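PDB 3OOX: putative 2OG-Fe(II) oxygenase family protein from Caulobacter crescentus CB15, which probably acts as an iron(II)- and 2-oxoglutarate-dependent oxygenase, with a likely role in ethylene formation from 2-oxoglutarate coupled to arginine oxidation. Local coordinates for residues Ser29-Gly34 with Ala150-Leu155. Residues are numbered along the deposited sequence; the frame is centred on the assembly and turned at random.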
loop_
_atom_site.group_PDB
_atom_site.type_symbol
_atom_site.label_atom_id
_atom_site.label_comp_id
_atom_site.label_asym_id
_atom_site.label_seq_id
_atom_site.Cartn_x
_atom_site.Cartn_y
_atom_site.Cartn_z
ATOM N N SER A 29 -12.137 1.291 12.926
ATOM C CA SER A 29 -12.308 1.619 11.526
ATOM C C SER A 29 -11.819 0.456 10.626
ATOM O O SER A 29 -12.509 0.026 9.703
ATOM C CB SER A 29 -11.613 2.947 11.209
ATOM O OG SER A 29 -11.877 3.365 9.888
ATOM N N PHE A 30 -10.643 -0.082 10.921
ATOM C CA PHE A 30 -10.141 -1.226 10.177
ATOM C C PHE A 30 -11.102 -2.407 10.262
ATOM O O PHE A 30 -11.341 -3.086 9.268
ATOM C CB PHE A 30 -8.789 -1.653 10.723
ATOM C CG PHE A 30 -7.643 -0.718 10.381
ATOM C CD1 PHE A 30 -7.378 -0.341 9.070
ATOM C CD2 PHE A 30 -6.780 -0.283 11.360
ATOM C CE1 PHE A 30 -6.307 0.486 8.773
ATOM C CE2 PHE A 30 -5.695 0.497 11.069
ATOM C CZ PHE A 30 -5.472 0.928 9.773
ATOM N N GLU A 31 -11.618 -2.676 11.451
ATOM C CA GLU A 31 -12.489 -3.830 11.627
ATOM C C GLU A 31 -13.799 -3.668 10.829
ATOM O O GLU A 31 -14.323 -4.647 10.286
ATOM C CB GLU A 31 -12.776 -4.115 13.104
ATOM C CG GLU A 31 -13.504 -5.441 13.276
ATOM C CD GLU A 31 -13.744 -5.856 14.723
ATOM O OE1 GLU A 31 -13.152 -5.264 15.647
ATOM O OE2 GLU A 31 -14.523 -6.820 14.926
ATOM N N ARG A 32 -14.313 -2.444 10.754
ATOM C CA ARG A 32 -15.583 -2.169 10.068
ATOM C C ARG A 32 -15.423 -2.175 8.544
ATOM O O ARG A 32 -16.254 -2.745 7.834
ATOM C CB ARG A 32 -16.142 -0.818 10.542
ATOM C CG ARG A 32 -17.399 -0.307 9.831
ATOM C CD ARG A 32 -18.594 -1.186 9.984
ATOM N NE ARG A 32 -19.675 -0.641 9.155
ATOM C CZ ARG A 32 -19.852 -0.912 7.856
ATOM N NH1 ARG A 32 -19.031 -1.752 7.194
ATOM N NH2 ARG A 32 -20.852 -0.324 7.207
ATOM N N TYR A 33 -14.375 -1.513 8.064
ATOM C CA TYR A 33 -14.252 -1.164 6.640
ATOM C C TYR A 33 -13.023 -1.776 5.949
ATOM O O TYR A 33 -12.946 -1.734 4.721
ATOM C CB TYR A 33 -14.155 0.345 6.457
ATOM C CG TYR A 33 -15.401 1.115 6.854
ATOM C CD1 TYR A 33 -16.579 0.952 6.143
ATOM C CD2 TYR A 33 -15.388 2.011 7.929
ATOM C CE1 TYR A 33 -17.739 1.647 6.500
ATOM C CE2 TYR A 33 -16.545 2.716 8.285
ATOM C CZ TYR A 33 -17.697 2.520 7.566
ATOM O OH TYR A 33 -18.852 3.218 7.917
ATOM N N GLY A 34 -12.076 -2.299 6.734
ATOM C CA GLY A 34 -10.768 -2.697 6.234
ATOM C C GLY A 34 -9.835 -1.531 5.941
ATOM O O GLY A 34 -8.732 -1.736 5.453
ATOM N N ALA A 150 -2.071 -3.753 17.013
ATOM C CA ALA A 150 -1.700 -4.728 18.071
ATOM C C ALA A 150 -2.471 -4.479 19.382
ATOM O O ALA A 150 -3.106 -5.387 19.926
ATOM C CB ALA A 150 -0.195 -4.693 18.290
ATOM N N THR A 151 -2.491 -3.227 19.824
ATOM C CA THR A 151 -3.229 -2.875 21.041
ATOM C C THR A 151 -4.739 -3.122 20.867
ATOM O O THR A 151 -5.410 -3.629 21.770
ATOM C CB THR A 151 -2.896 -1.434 21.432
ATOM O OG1 THR A 151 -1.510 -1.381 21.802
ATOM C CG2 THR A 151 -3.774 -0.943 22.573
ATOM N N TYR A 152 -5.282 -2.800 19.698
ATOM C CA TYR A 152 -6.697 -3.030 19.425
ATOM C C TYR A 152 -7.049 -4.509 19.534
ATOM O O TYR A 152 -8.121 -4.881 20.087
ATOM C CB TYR A 152 -7.067 -2.491 18.046
ATOM C CG TYR A 152 -8.515 -2.684 17.684
ATOM C CD1 TYR A 152 -9.512 -1.887 18.249
ATOM C CD2 TYR A 152 -8.890 -3.683 16.773
ATOM C CE1 TYR A 152 -10.837 -2.060 17.910
ATOM C CE2 TYR A 152 -10.202 -3.844 16.417
ATOM C CZ TYR A 152 -11.183 -3.033 17.004
ATOM O OH TYR A 152 -12.508 -3.200 16.673
ATOM N N LEU A 153 -6.132 -5.347 19.061
ATOM C CA LEU A 153 -6.274 -6.792 19.079
ATOM C C LEU A 153 -5.927 -7.409 20.431
ATOM O O LEU A 153 -5.918 -8.632 20.563
ATOM C CB LEU A 153 -5.380 -7.415 17.992
ATOM C CG LEU A 153 -5.810 -7.120 16.548
ATOM C CD1 LEU A 153 -4.744 -7.628 15.576
ATOM C CD2 LEU A 153 -7.139 -7.770 16.228
ATOM N N LYS A 154 -5.637 -6.568 21.427
ATOM C CA LYS A 154 -5.299 -7.011 22.798
ATOM C C LYS A 154 -4.011 -7.814 22.833
ATOM O O LYS A 154 -3.843 -8.751 23.640
ATOM C CB LYS A 154 -6.474 -7.742 23.454
ATOM C CG LYS A 154 -7.767 -6.946 23.383
ATOM C CD LYS A 154 -8.945 -7.725 23.962
ATOM C CE LYS A 154 -10.217 -6.900 23.926
ATOM N NZ LYS A 154 -10.212 -5.847 25.002
ATOM N N LEU A 155 -3.088 -7.416 21.965
ATOM C CA LEU A 155 -1.733 -7.932 21.910
ATOM C C LEU A 155 -0.761 -6.954 22.586
ATOM O O LEU A 155 -1.097 -5.792 22.816
ATOM C CB LEU A 155 -1.283 -8.147 20.439
ATOM C CG LEU A 155 -2.174 -9.026 19.528
ATOM C CD1 LEU A 155 -1.623 -9.023 18.115
ATOM C CD2 LEU A 155 -2.321 -10.485 20.017
#
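Tyr152 reaches across from the end of helix 127-152 and gives its phenol hydrogen to Glu31, near the end of helix 19-33. The OH to OE1 distance of 2.4 Å is very short for a hydrogen bond and its exact length is doubtful; this one bond is the whole polar link between residues 29-34 and 150-155. The two side chains meet at about a right angle, with the carboxylate plane turned 73° from the ring. OE1 lies in the ring plane, 3.3 Å from Tyr152 CZ and 3.4 Å from CE2; Glu31 thus meets the ring at its edge and not over a face. Glu31 CB also comes alongside the hydroxyl, 3.7 Å from OH. Long side chains suit both places, since the CA atoms of Glu31 and Tyr152 are 9.7 Å apart. Tyr152 spans much of this gap because its CG stands anti to the backbone N (chi1 -180°), while the small chi3 of Glu31 (-13°) turns OE1 back to the CB side, where the hydroxyl lies.

In this family the core is a double-stranded beta-helix (jelly roll), and the bond ties two helices packed outside it, while Phe30 turns inward onto Ile229 and Ile231 of the main sheet. Each helix stops close by: Gly34, with no CB to clash with the backbone, readily takes positive phi and leads into strand 35-39, and Lys154 closes the other helix in a Schellman motif, with Lys154 N bonded to Thr151 O and Leu155 N to Ala150 O. Earlier in helix 19-33, Gln24 touches the Tyr152 side chain.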